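Side-chain contacts in VP5 (Halorubrum pleomorphic virus 6, PDB 6QGL), which probably serves as the envelope protein that fuses the viral membrane with that of its haloarchaeal host cell: residues I20-G23 / W24-R27; T134-V137 / I138-D142; E231-A234 / V235-M239; I250-W253 / V254-Y258; D270-P274 / R275-T279. All blocks are in the same frame, centred on the assembly; numbering follows the deposited sequence.

Interaction 1 (I20-G23 / W24-R27); sequences IGVG and WTLR
T25 turns back on V22 through both its hydroxyl and its amide, closing a 3-10 turn. The carbonyl oxygen of V22 accepts from T25 OG1 at 2.7 Å, nearly in line with its C=O bond, and from T25 N at 3.1 Å, which comes from above the carbonyl plane. The hydroxyl reaches it because OG1 sits between the T25 backbone N and carbonyl carbon (chi1 61°). One residue on, G23 O is likewise shared: R27 N approaches it end-on at 2.8 Å and L26 N reaches it from above its plane at 3.0 Å.

Van der Waals contacts surround the indole. The methyl CG2 of T25 lies 3.5 Å above the plane of the W24 ring, over its centre, while G21 O meets the ring edge in plane beside CD1. Apart from the ring, V22 CG1 passes obliquely by T25 OG1.

The charged group is R27. A bend at chi3 (-66°) carries its guanidinium back to G23, with NH2 3.3 Å from G23 CA, and NH2 also makes a salt bridge to D293 in helix 289-296.

Residues 4-26 are predicted to form a transmembrane helix, but here their end is loop and 3-10 turn packed within the protein. V22 O and G23 O, each gripped by two donors, are satisfied within the turn, whereas the later carbonyls turn to N118 and Y111 of helix 97-140 and to R275.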
loop_
_atom_site.group_PDB
_atom_site.type_symbol
_atom_site.label_atom_id
_atom_site.label_comp_id
_atom_site.label_asym_id
_atom_site.label_seq_id
_atom_site.Cartn_x
_atom_site.Cartn_y
_atom_site.Cartn_z
ATOM N N ILE A 20 -3.432 -1.171 2.380
ATOM C CA ILE A 20 -2.896 0.093 1.873
ATOM C C ILE A 20 -2.779 1.133 2.982
ATOM O O ILE A 20 -3.772 1.438 3.641
ATOM C CB ILE A 20 -3.704 0.608 0.647
ATOM C CG1 ILE A 20 -3.589 -0.362 -0.543
ATOM C CG2 ILE A 20 -3.280 2.032 0.240
ATOM C CD1 ILE A 20 -4.519 -0.083 -1.607
ATOM N N GLY A 21 -1.564 1.646 3.169
ATOM C CA GLY A 21 -1.252 2.674 4.154
ATOM C C GLY A 21 -0.758 3.924 3.465
ATOM O O GLY A 21 0.355 3.941 2.940
ATOM N N VAL A 22 -1.596 4.960 3.428
ATOM C CA VAL A 22 -1.278 6.235 2.777
ATOM C C VAL A 22 -0.905 7.292 3.835
ATOM O O VAL A 22 -0.555 8.419 3.489
ATOM C CB VAL A 22 -2.448 6.693 1.869
ATOM C CG1 VAL A 22 -2.169 8.048 1.255
ATOM C CG2 VAL A 22 -2.734 5.674 0.775
ATOM N N GLY A 23 -0.947 6.904 5.106
ATOM C CA GLY A 23 -0.632 7.788 6.224
ATOM C C GLY A 23 0.742 8.428 6.192
ATOM O O GLY A 23 0.948 9.475 6.810
ATOM N N TRP A 24 1.685 7.806 5.456
ATOM C CA TRP A 24 3.063 8.272 5.293
ATOM C C TRP A 24 3.150 9.614 4.554
ATOM O O TRP A 24 4.156 10.314 4.676
ATOM C CB TRP A 24 3.926 7.198 4.615
ATOM C CG TRP A 24 3.539 6.888 3.199
ATOM C CD1 TRP A 24 2.632 5.962 2.782
ATOM C CD2 TRP A 24 4.098 7.469 2.013
ATOM N NE1 TRP A 24 2.556 5.961 1.411
ATOM C CE2 TRP A 24 3.468 6.853 0.909
ATOM C CE3 TRP A 24 5.088 8.437 1.774
ATOM C CZ2 TRP A 24 3.775 7.193 -0.415
ATOM C CZ3 TRP A 24 5.393 8.774 0.464
ATOM C CH2 TRP A 24 4.745 8.154 -0.614
ATOM N N THR A 25 2.095 9.968 3.800
ATOM C CA THR A 25 2.026 11.233 3.066
ATOM C C THR A 25 1.435 12.343 3.932
ATOM O O THR A 25 1.460 13.498 3.519
ATOM C CB THR A 25 1.213 11.077 1.765
ATOM O OG1 THR A 25 -0.118 10.673 2.080
ATOM C CG2 THR A 25 1.845 10.112 0.780
ATOM N N LEU A 26 0.880 12.002 5.111
ATOM C CA LEU A 26 0.233 12.984 5.984
ATOM C C LEU A 26 0.778 13.048 7.410
ATOM O O LEU A 26 0.497 14.022 8.109
ATOM C CB LEU A 26 -1.293 12.747 6.009
ATOM C CG LEU A 26 -1.997 12.682 4.645
ATOM C CD1 LEU A 26 -3.358 12.056 4.764
ATOM C CD2 LEU A 26 -2.091 14.054 3.996
ATOM N N ARG A 27 1.525 12.021 7.857
ATOM C CA ARG A 27 2.060 11.956 9.227
ATOM C C ARG A 27 3.366 11.181 9.273
ATOM O O ARG A 27 3.671 10.462 8.324
ATOM C CB ARG A 27 1.064 11.230 10.154
ATOM C CG ARG A 27 -0.300 11.873 10.263
ATOM C CD ARG A 27 -1.324 10.999 10.951
ATOM N NE ARG A 27 -1.646 9.802 10.178
ATOM C CZ ARG A 27 -2.567 9.732 9.224
ATOM N NH1 ARG A 27 -3.270 10.807 8.885
ATOM N NH2 ARG A 27 -2.790 8.588 8.599
#

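Interaction 2 (T134-V137 / I138-D142); sequences TQTV and IAHAD
I138 reaches back to T134 on the last turns of helix 97-140, a long helix that ends here as A141 takes a positive phi. CG1 of I138 lies beside its own backbone N, anti to the carbonyl carbon (chi1 -72°), and this sends CD1 along the helix to T134 CG2 at 3.9 Å; the two side chains are set obliquely. The amide of I138 gives T134 O a backbone bond of 3.0 Å, and the hydroxyl of T134 is taken by L130 O one turn earlier.

V137 faces the protein, with its side chain against L50 of helix 43-66 and I148 of helix 145-148. Its carbonyl oxygen receives the amide of A141, the first residue past the helix, at 3.2 Å.

T136 pairs with H140 one turn on, the two side chains running side by side in the same direction. T136 O takes H140 N at 2.8 Å and, weakly, the ring nitrogen H140 ND1 at 3.2 Å; the hydroxyl of T136 meanwhile turns to A132 O. Both side chains also lean on L46 of helix 43-66. The methyl CG2 of T136 rests by the imidazole, 3.7 Å from both ND1 and CE1 of H140.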
loop_
_atom_site.group_PDB
_atom_site.type_symbol
_atom_site.label_atom_id
_atom_site.label_comp_id
_atom_site.label_asym_id
_atom_site.label_seq_id
_atom_site.Cartn_x
_atom_site.Cartn_y
_atom_site.Cartn_z
ATOM N N THR A 134 20.907 -11.866 4.972
ATOM C CA THR A 134 22.194 -12.284 4.405
ATOM C C THR A 134 23.101 -12.810 5.521
ATOM O O THR A 134 23.666 -13.895 5.376
ATOM C CB THR A 134 22.828 -11.137 3.604
ATOM O OG1 THR A 134 21.922 -10.733 2.581
ATOM C CG2 THR A 134 24.159 -11.522 2.973
ATOM N N GLN A 135 23.198 -12.067 6.647
ATOM C CA GLN A 135 24.001 -12.456 7.808
ATOM C C GLN A 135 23.559 -13.795 8.391
ATOM O O GLN A 135 24.414 -14.583 8.794
ATOM C CB GLN A 135 24.006 -11.362 8.887
ATOM C CG GLN A 135 24.910 -10.165 8.564
ATOM C CD GLN A 135 26.389 -10.488 8.450
ATOM O OE1 GLN A 135 26.930 -11.379 9.120
ATOM N NE2 GLN A 135 27.087 -9.754 7.596
ATOM N N THR A 136 22.230 -14.060 8.400
ATOM C CA THR A 136 21.624 -15.311 8.871
ATOM C C THR A 136 22.085 -16.475 7.987
ATOM O O THR A 136 22.580 -17.465 8.520
ATOM C CB THR A 136 20.095 -15.165 8.981
ATOM O OG1 THR A 136 19.800 -14.232 10.019
ATOM C CG2 THR A 136 19.395 -16.474 9.293
ATOM N N VAL A 137 21.966 -16.335 6.646
ATOM C CA VAL A 137 22.390 -17.330 5.649
ATOM C C VAL A 137 23.882 -17.657 5.821
ATOM O O VAL A 137 24.249 -18.834 5.810
ATOM C CB VAL A 137 22.019 -16.883 4.204
ATOM C CG1 VAL A 137 22.665 -17.767 3.140
ATOM C CG2 VAL A 137 20.510 -16.849 4.018
ATOM N N ILE A 138 24.718 -16.620 6.038
ATOM C CA ILE A 138 26.160 -16.746 6.273
ATOM C C ILE A 138 26.426 -17.578 7.544
ATOM O O ILE A 138 27.315 -18.432 7.538
ATOM C CB ILE A 138 26.840 -15.341 6.309
ATOM C CG1 ILE A 138 26.908 -14.720 4.896
ATOM C CG2 ILE A 138 28.242 -15.381 6.946
ATOM C CD1 ILE A 138 27.127 -13.244 4.870
ATOM N N ALA A 139 25.623 -17.361 8.603
ATOM C CA ALA A 139 25.738 -18.052 9.891
ATOM C C ALA A 139 25.219 -19.483 9.897
ATOM O O ALA A 139 25.779 -20.315 10.618
ATOM C CB ALA A 139 25.039 -17.256 10.978
ATOM N N HIS A 140 24.096 -19.751 9.205
ATOM C CA HIS A 140 23.517 -21.094 9.174
ATOM C C HIS A 140 24.421 -22.042 8.414
ATOM O O HIS A 140 24.677 -23.149 8.895
ATOM C CB HIS A 140 22.094 -21.069 8.609
ATOM C CG HIS A 140 21.048 -20.748 9.633
ATOM N ND1 HIS A 140 21.080 -19.565 10.355
ATOM C CD2 HIS A 140 19.958 -21.456 10.009
ATOM C CE1 HIS A 140 20.022 -19.597 11.151
ATOM N NE2 HIS A 140 19.314 -20.712 10.974
ATOM N N ALA A 141 24.953 -21.576 7.261
ATOM C CA ALA A 141 25.897 -22.281 6.389
ATOM C C ALA A 141 25.304 -23.499 5.664
ATOM O O ALA A 141 26.020 -24.207 4.946
ATOM C CB ALA A 141 27.148 -22.656 7.161
ATOM N N ASP A 142 23.990 -23.706 5.816
ATOM C CA ASP A 142 23.233 -24.781 5.174
ATOM C C ASP A 142 22.436 -24.235 3.969
ATOM O O ASP A 142 21.836 -25.009 3.220
ATOM C CB ASP A 142 22.310 -25.468 6.202
ATOM C CG ASP A 142 21.290 -24.574 6.893
ATOM O OD1 ASP A 142 21.281 -23.354 6.623
ATOM O OD2 ASP A 142 20.504 -25.095 7.706
#

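Interaction 3 (E231-A234 / V235-M239); sequences EWNA and VETEM
T237 brings its hydroxyl against the carbonyls of N233 and A234, one turn back on helix 229-257. Three backbone bonds set the frame: E236 N to W232 O, T237 N to N233 O (2.8 Å and nearly straight, 172°) and E238 N to A234 O. A chi1 of 55° turns OG1 of T237 back toward the preceding turn, 2.9 Å from N233 O and 3.1 Å from A234 O; its single proton may go to either.

Other contacts are van der Waals. The side chains of T237 and N233 cross at about a right angle, with T237 CG2 3.7 Å from N233 OD1, and the N233 amide nitrogen is bonded to P206 O. CG2 of V235 touches E231 O at 3.6 Å, and the side chain also packs on F119 of helix 97-140. E236 slants past N233 before a bend at chi2 leads its carboxylate away to Y120 OH.

E238 lies extended back along the helix, its OE2 near A234 O without a bond, since both are acceptors. The chemistry thus implies a helix face in which a threonine hydroxyl finds its acceptors among carbonyls of the preceding turn, while the neighbouring amide and carboxylate serve partners beyond the helix.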
loop_
_atom_site.group_PDB
_atom_site.type_symbol
_atom_site.label_atom_id
_atom_site.label_comp_id
_atom_site.label_asym_id
_atom_site.label_seq_id
_atom_site.Cartn_x
_atom_site.Cartn_y
_atom_site.Cartn_z
ATOM N N GLU A 231 10.527 0.813 -9.618
ATOM C CA GLU A 231 9.376 1.033 -8.739
ATOM C C GLU A 231 9.645 2.162 -7.728
ATOM O O GLU A 231 8.833 3.086 -7.606
ATOM C CB GLU A 231 8.966 -0.276 -8.029
ATOM C CG GLU A 231 8.177 -1.233 -8.913
ATOM C CD GLU A 231 7.716 -2.557 -8.319
ATOM O OE1 GLU A 231 6.891 -3.232 -8.976
ATOM O OE2 GLU A 231 8.190 -2.941 -7.225
ATOM N N TRP A 232 10.792 2.090 -7.024
ATOM C CA TRP A 232 11.207 3.071 -6.017
ATOM C C TRP A 232 11.518 4.449 -6.602
ATOM O O TRP A 232 11.152 5.460 -6.001
ATOM C CB TRP A 232 12.395 2.541 -5.203
ATOM C CG TRP A 232 12.003 1.504 -4.195
ATOM C CD1 TRP A 232 11.916 0.158 -4.392
ATOM C CD2 TRP A 232 11.605 1.738 -2.840
ATOM N NE1 TRP A 232 11.507 -0.466 -3.238
ATOM C CE2 TRP A 232 11.314 0.479 -2.265
ATOM C CE3 TRP A 232 11.490 2.890 -2.045
ATOM C CZ2 TRP A 232 10.905 0.337 -0.934
ATOM C CZ3 TRP A 232 11.069 2.751 -0.731
ATOM C CH2 TRP A 232 10.786 1.486 -0.187
ATOM N N ASN A 233 12.187 4.488 -7.770
ATOM C CA ASN A 233 12.542 5.730 -8.461
ATOM C C ASN A 233 11.323 6.434 -9.036
ATOM O O ASN A 233 11.328 7.662 -9.118
ATOM C CB ASN A 233 13.589 5.487 -9.546
ATOM C CG ASN A 233 14.134 6.743 -10.177
ATOM O OD1 ASN A 233 13.953 6.989 -11.375
ATOM N ND2 ASN A 233 14.815 7.562 -9.387
ATOM N N ALA A 234 10.284 5.666 -9.428
ATOM C CA ALA A 234 9.033 6.204 -9.967
ATOM C C ALA A 234 8.379 7.129 -8.941
ATOM O O ALA A 234 8.017 8.256 -9.282
ATOM C CB ALA A 234 8.086 5.075 -10.342
ATOM N N VAL A 235 8.301 6.676 -7.675
ATOM C CA VAL A 235 7.735 7.437 -6.556
ATOM C C VAL A 235 8.642 8.637 -6.248
ATOM O O VAL A 235 8.136 9.736 -6.008
ATOM C CB VAL A 235 7.487 6.546 -5.303
ATOM C CG1 VAL A 235 6.721 7.310 -4.223
ATOM C CG2 VAL A 235 6.745 5.264 -5.671
ATOM N N GLU A 236 9.974 8.427 -6.294
ATOM C CA GLU A 236 10.981 9.461 -6.053
ATOM C C GLU A 236 10.842 10.626 -7.038
ATOM O O GLU A 236 10.718 11.772 -6.599
ATOM C CB GLU A 236 12.399 8.858 -6.096
ATOM C CG GLU A 236 13.536 9.870 -6.170
ATOM C CD GLU A 236 13.756 10.781 -4.974
ATOM O OE1 GLU A 236 13.402 10.386 -3.841
ATOM O OE2 GLU A 236 14.311 11.887 -5.172
ATOM N N THR A 237 10.845 10.328 -8.356
ATOM C CA THR A 237 10.731 11.328 -9.425
ATOM C C THR A 237 9.392 12.061 -9.386
ATOM O O THR A 237 9.347 13.252 -9.690
ATOM C CB THR A 237 11.033 10.723 -10.801
ATOM O OG1 THR A 237 10.186 9.596 -11.019
ATOM C CG2 THR A 237 12.494 10.318 -10.953
ATOM N N GLU A 238 8.314 11.358 -8.983
ATOM C CA GLU A 238 6.977 11.929 -8.850
ATOM C C GLU A 238 6.920 12.868 -7.647
ATOM O O GLU A 238 6.299 13.930 -7.731
ATOM C CB GLU A 238 5.931 10.820 -8.724
ATOM C CG GLU A 238 5.478 10.237 -10.051
ATOM C CD GLU A 238 4.962 8.808 -9.998
ATOM O OE1 GLU A 238 4.284 8.452 -9.010
ATOM O OE2 GLU A 238 5.236 8.042 -10.950
ATOM N N MET A 239 7.599 12.489 -6.542
ATOM C CA MET A 239 7.708 13.277 -5.315
ATOM C C MET A 239 8.417 14.598 -5.617
ATOM O O MET A 239 7.956 15.647 -5.166
ATOM C CB MET A 239 8.485 12.487 -4.258
ATOM C CG MET A 239 8.031 12.725 -2.848
ATOM S SD MET A 239 8.785 11.504 -1.732
ATOM C CE MET A 239 7.636 10.200 -1.866
#

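Interaction 4 (I250-W253 / V254-Y258); sequences ISTW and VTNVY
The last turns of helix 229-257 run from I250 to V257 with regular bonds V254 N to I250 O and T255 N to S251 O, then slacken into the weak pair V257 N to W253 O before Y258 leaves the helix. On this frame V257 lies over the indole of W253: its methyl CG2 stands 4.0 Å from the centroid of the five-membered ring and only 12° off the ring normal, a CH-pi contact. With CG anti to the backbone N (chi1 -167°), the W253 ring is directed to where V257 comes over it. V254 adds its CG2 at 3.8 Å from W253 CE3, the two side chains crossing at about a right angle, and reaches back more loosely to I250 CG2.

The exposed side is polar. T255 OG1 donates to S251 O at 2.7 Å, from the face of that carbonyl opposite to the one used by T255 N. N256 runs alongside T252, its ND2 making a weak bond of 2.8 Å to T252 O and touching T252 CG2 at 3.5 Å.

Beyond these residues, W253 NE1 donates to N476 O, and K84 of helix 73-92 makes a cation-pi contact with the ring. The chemistry therefore implies a two-sided helix end: an indole with a valine methyl over one face and ties to other parts of the chain, and a surface where T255 and, weakly, N256 give S251 O and T252 O second donors in addition to their backbone bonds.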
loop_
_atom_site.group_PDB
_atom_site.type_symbol
_atom_site.label_atom_id
_atom_site.label_comp_id
_atom_site.label_asym_id
_atom_site.label_seq_id
_atom_site.Cartn_x
_atom_site.Cartn_y
_atom_site.Cartn_z
ATOM N N ILE A 250 3.407 28.303 -5.466
ATOM C CA ILE A 250 3.237 29.206 -4.324
ATOM C C ILE A 250 3.981 30.518 -4.582
ATOM O O ILE A 250 3.529 31.572 -4.126
ATOM C CB ILE A 250 3.584 28.515 -2.973
ATOM C CG1 ILE A 250 2.467 27.523 -2.624
ATOM C CG2 ILE A 250 3.795 29.514 -1.819
ATOM C CD1 ILE A 250 2.797 26.559 -1.687
ATOM N N SER A 251 5.076 30.463 -5.356
ATOM C CA SER A 251 5.823 31.657 -5.726
ATOM C C SER A 251 4.978 32.511 -6.680
ATOM O O SER A 251 4.851 33.717 -6.462
ATOM C CB SER A 251 7.157 31.286 -6.362
ATOM O OG SER A 251 7.959 32.447 -6.500
ATOM N N THR A 252 4.358 31.864 -7.700
ATOM C CA THR A 252 3.480 32.499 -8.690
ATOM C C THR A 252 2.251 33.064 -7.970
ATOM O O THR A 252 1.867 34.205 -8.229
ATOM C CB THR A 252 3.109 31.500 -9.802
ATOM O OG1 THR A 252 4.293 30.884 -10.316
ATOM C CG2 THR A 252 2.342 32.151 -10.943
ATOM N N TRP A 253 1.694 32.277 -7.017
ATOM C CA TRP A 253 0.531 32.615 -6.196
ATOM C C TRP A 253 0.752 33.892 -5.415
ATOM O O TRP A 253 -0.020 34.827 -5.586
ATOM C CB TRP A 253 0.168 31.456 -5.251
ATOM C CG TRP A 253 -1.176 31.587 -4.597
ATOM C CD1 TRP A 253 -2.389 31.290 -5.145
ATOM C CD2 TRP A 253 -1.434 32.001 -3.250
ATOM N NE1 TRP A 253 -3.391 31.518 -4.232
ATOM C CE2 TRP A 253 -2.833 31.952 -3.057
ATOM C CE3 TRP A 253 -0.618 32.425 -2.186
ATOM C CZ2 TRP A 253 -3.433 32.303 -1.843
ATOM C CZ3 TRP A 253 -1.214 32.765 -0.982
ATOM C CH2 TRP A 253 -2.606 32.704 -0.819
ATOM N N VAL A 254 1.827 33.951 -4.605
ATOM C CA VAL A 254 2.207 35.108 -3.784
ATOM C C VAL A 254 2.496 36.337 -4.661
ATOM O O VAL A 254 2.011 37.420 -4.341
ATOM C CB VAL A 254 3.354 34.778 -2.791
ATOM C CG1 VAL A 254 3.867 36.031 -2.075
ATOM C CG2 VAL A 254 2.900 33.740 -1.767
ATOM N N THR A 255 3.226 36.162 -5.783
ATOM C CA THR A 255 3.554 37.251 -6.715
ATOM C C THR A 255 2.291 37.953 -7.252
ATOM O O THR A 255 2.269 39.180 -7.347
ATOM C CB THR A 255 4.479 36.751 -7.843
ATOM O OG1 THR A 255 5.649 36.153 -7.272
ATOM C CG2 THR A 255 4.903 37.859 -8.788
ATOM N N ASN A 256 1.246 37.174 -7.572
ATOM C CA ASN A 256 -0.022 37.674 -8.109
ATOM C C ASN A 256 -1.034 38.117 -7.034
ATOM O O ASN A 256 -1.946 38.881 -7.350
ATOM C CB ASN A 256 -0.654 36.619 -9.022
ATOM C CG ASN A 256 0.086 36.395 -10.318
ATOM O OD1 ASN A 256 0.210 37.292 -11.159
ATOM N ND2 ASN A 256 0.577 35.183 -10.523
ATOM N N VAL A 257 -0.872 37.634 -5.777
ATOM C CA VAL A 257 -1.757 37.882 -4.622
ATOM C C VAL A 257 -1.265 39.029 -3.720
ATOM O O VAL A 257 -2.081 39.675 -3.060
ATOM C CB VAL A 257 -1.986 36.550 -3.834
ATOM C CG1 VAL A 257 -2.486 36.768 -2.407
ATOM C CG2 VAL A 257 -2.927 35.628 -4.589
ATOM N N TYR A 258 0.055 39.271 -3.679
ATOM C CA TYR A 258 0.645 40.313 -2.841
ATOM C C TYR A 258 0.183 41.704 -3.269
ATOM O O TYR A 258 0.358 42.089 -4.428
ATOM C CB TYR A 258 2.183 40.218 -2.805
ATOM C CG TYR A 258 2.809 41.043 -1.700
ATOM C CD1 TYR A 258 3.137 42.380 -1.901
ATOM C CD2 TYR A 258 3.049 40.494 -0.444
ATOM C CE1 TYR A 258 3.678 43.154 -0.876
ATOM C CE2 TYR A 258 3.596 41.258 0.587
ATOM C CZ TYR A 258 3.916 42.587 0.364
ATOM O OH TYR A 258 4.470 43.336 1.372
#

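Interaction 5 (D270-P274 / R275-T279); sequences DLVTP and RERAT
A capping box opens helix 274-283, formed by T273 at the N-cap and E276 three residues later. The side chain of each receives the backbone amide of the other. E276 N donates to T273 OG1 at 3.1 Å in a nearly straight bond (165°), and T273 N donates to E276 OE1 at 3.0 Å, meeting that oxygen on the anti side and 15° out of the carboxylate plane. The extended E276 side chain crosses that of T273 obliquely, and T273 OG1 adds a weak bond of 3.3 Å to E276 OE1.

The first helical turns follow directly. T273 O accepts R277 N at 2.9 Å, nearly end-on, while P274, in the first turn where its lack of an amide hydrogen costs no bond, offers its oxygen to A278 N at 3.1 Å.

R277 then folds back toward the incoming chain. Bent at chi2 and chi3, its side chain crosses that of V272 at about a right angle, with NH2 3.5 Å from V272 CG1 and the V272 carbonyl oxygen over one face of the guanidinium. R277 NE bonds to N490 OD1 of helix 480-496, and E487 of the same helix takes V272 N, so the helix near the C terminus holds both the arginine and the extended loop leading to the cap. The negative E276 side chain at this helix start should also suit the helix dipole. Threonine at N-cap and glutamate at N3, each side chain accepting the other's amide, define the capping box; proline at N1 is a common companion at a helix start.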
loop_
_atom_site.group_PDB
_atom_site.type_symbol
_atom_site.label_atom_id
_atom_site.label_comp_id
_atom_site.label_asym_id
_atom_site.label_seq_id
_atom_site.Cartn_x
_atom_site.Cartn_y
_atom_site.Cartn_z
ATOM N N ASP A 270 -8.101 29.692 12.619
ATOM C CA ASP A 270 -8.731 28.594 13.368
ATOM C C ASP A 270 -9.214 27.409 12.497
ATOM O O ASP A 270 -9.881 26.503 13.011
ATOM C CB ASP A 270 -9.885 29.141 14.237
ATOM C CG ASP A 270 -9.539 30.376 15.054
ATOM O OD1 ASP A 270 -8.611 30.296 15.892
ATOM O OD2 ASP A 270 -10.200 31.419 14.861
ATOM N N LEU A 271 -8.858 27.405 11.194
ATOM C CA LEU A 271 -9.236 26.368 10.224
ATOM C C LEU A 271 -8.675 24.984 10.571
ATOM O O LEU A 271 -7.499 24.861 10.921
ATOM C CB LEU A 271 -8.802 26.791 8.798
ATOM C CG LEU A 271 -9.009 25.810 7.626
ATOM C CD1 LEU A 271 -10.459 25.702 7.244
ATOM C CD2 LEU A 271 -8.223 26.212 6.413
ATOM N N VAL A 272 -9.533 23.949 10.468
ATOM C CA VAL A 272 -9.176 22.547 10.681
ATOM C C VAL A 272 -9.035 21.953 9.277
ATOM O O VAL A 272 -10.034 21.732 8.584
ATOM C CB VAL A 272 -10.193 21.783 11.579
ATOM C CG1 VAL A 272 -9.842 20.299 11.679
ATOM C CG2 VAL A 272 -10.272 22.405 12.970
ATOM N N THR A 273 -7.781 21.775 8.839
ATOM C CA THR A 273 -7.424 21.276 7.509
ATOM C C THR A 273 -7.777 19.795 7.345
ATOM O O THR A 273 -7.701 19.065 8.338
ATOM C CB THR A 273 -5.920 21.490 7.240
ATOM O OG1 THR A 273 -5.161 20.586 8.040
ATOM C CG2 THR A 273 -5.467 22.919 7.486
ATOM N N PRO A 274 -8.077 19.307 6.108
ATOM C CA PRO A 274 -8.358 17.868 5.928
ATOM C C PRO A 274 -7.264 16.950 6.483
ATOM O O PRO A 274 -7.586 15.879 7.002
ATOM C CB PRO A 274 -8.511 17.727 4.412
ATOM C CG PRO A 274 -8.961 19.066 3.959
ATOM C CD PRO A 274 -8.203 20.031 4.824
ATOM N N ARG A 275 -5.982 17.397 6.424
ATOM C CA ARG A 275 -4.820 16.684 6.967
ATOM C C ARG A 275 -4.964 16.576 8.492
ATOM O O ARG A 275 -4.911 15.464 9.014
ATOM C CB ARG A 275 -3.501 17.386 6.579
ATOM C CG ARG A 275 -2.242 16.617 6.974
ATOM C CD ARG A 275 -0.996 17.484 6.950
ATOM N NE ARG A 275 0.173 16.760 7.455
ATOM C CZ ARG A 275 1.354 17.315 7.718
ATOM N NH1 ARG A 275 1.542 18.615 7.533
ATOM N NH2 ARG A 275 2.354 16.572 8.175
ATOM N N GLU A 276 -5.203 17.723 9.189
ATOM C CA GLU A 276 -5.410 17.801 10.645
ATOM C C GLU A 276 -6.587 16.931 11.094
ATOM O O GLU A 276 -6.487 16.262 12.120
ATOM C CB GLU A 276 -5.640 19.252 11.096
ATOM C CG GLU A 276 -4.372 20.080 11.215
ATOM C CD GLU A 276 -4.571 21.579 11.355
ATOM O OE1 GLU A 276 -5.615 22.099 10.896
ATOM O OE2 GLU A 276 -3.666 22.241 11.914
ATOM N N ARG A 277 -7.686 16.926 10.307
ATOM C CA ARG A 277 -8.900 16.141 10.542
ATOM C C ARG A 277 -8.579 14.640 10.603
ATOM O O ARG A 277 -8.979 13.979 11.560
ATOM C CB ARG A 277 -9.935 16.434 9.441
ATOM C CG ARG A 277 -11.326 15.842 9.687
ATOM C CD ARG A 277 -12.336 16.891 10.113
ATOM N NE ARG A 277 -12.474 17.951 9.113
ATOM C CZ ARG A 277 -12.822 19.204 9.385
ATOM N NH1 ARG A 277 -12.908 20.100 8.412
ATOM N NH2 ARG A 277 -13.089 19.571 10.633
ATOM N N ALA A 278 -7.833 14.123 9.599
ATOM C CA ALA A 278 -7.423 12.718 9.488
ATOM C C ALA A 278 -6.458 12.272 10.595
ATOM O O ALA A 278 -6.568 11.141 11.061
ATOM C CB ALA A 278 -6.818 12.450 8.121
ATOM N N THR A 279 -5.523 13.152 11.018
ATOM C CA THR A 279 -4.548 12.862 12.084
ATOM C C THR A 279 -5.248 12.698 13.443
ATOM O O THR A 279 -4.788 11.918 14.275
ATOM C CB THR A 279 -3.449 13.936 12.155
ATOM O OG1 THR A 279 -4.029 15.180 12.537
ATOM C CG2 THR A 279 -2.695 14.115 10.850
#

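Overall arrangement
The five contacts follow one another along the chain in series; each closes only a local turn, and none nests within or crosses another. Interaction 1 shapes a turn ahead of helix 43-66, and interaction 2 ends helix 97-140, their centres about 35 Å apart. Interactions 3 and 4 share helix 229-257, near its start and at its end, about 28 Å between centres. Interaction 5 then begins helix 274-283. The turn of interaction 1 ties two of them together: W24 packs on M239 and V235 of interaction 3, while L26 O probably accepts from R275 NE and R27 packs on T279 of interaction 5. Interactions 2 and 4 touch none of the others.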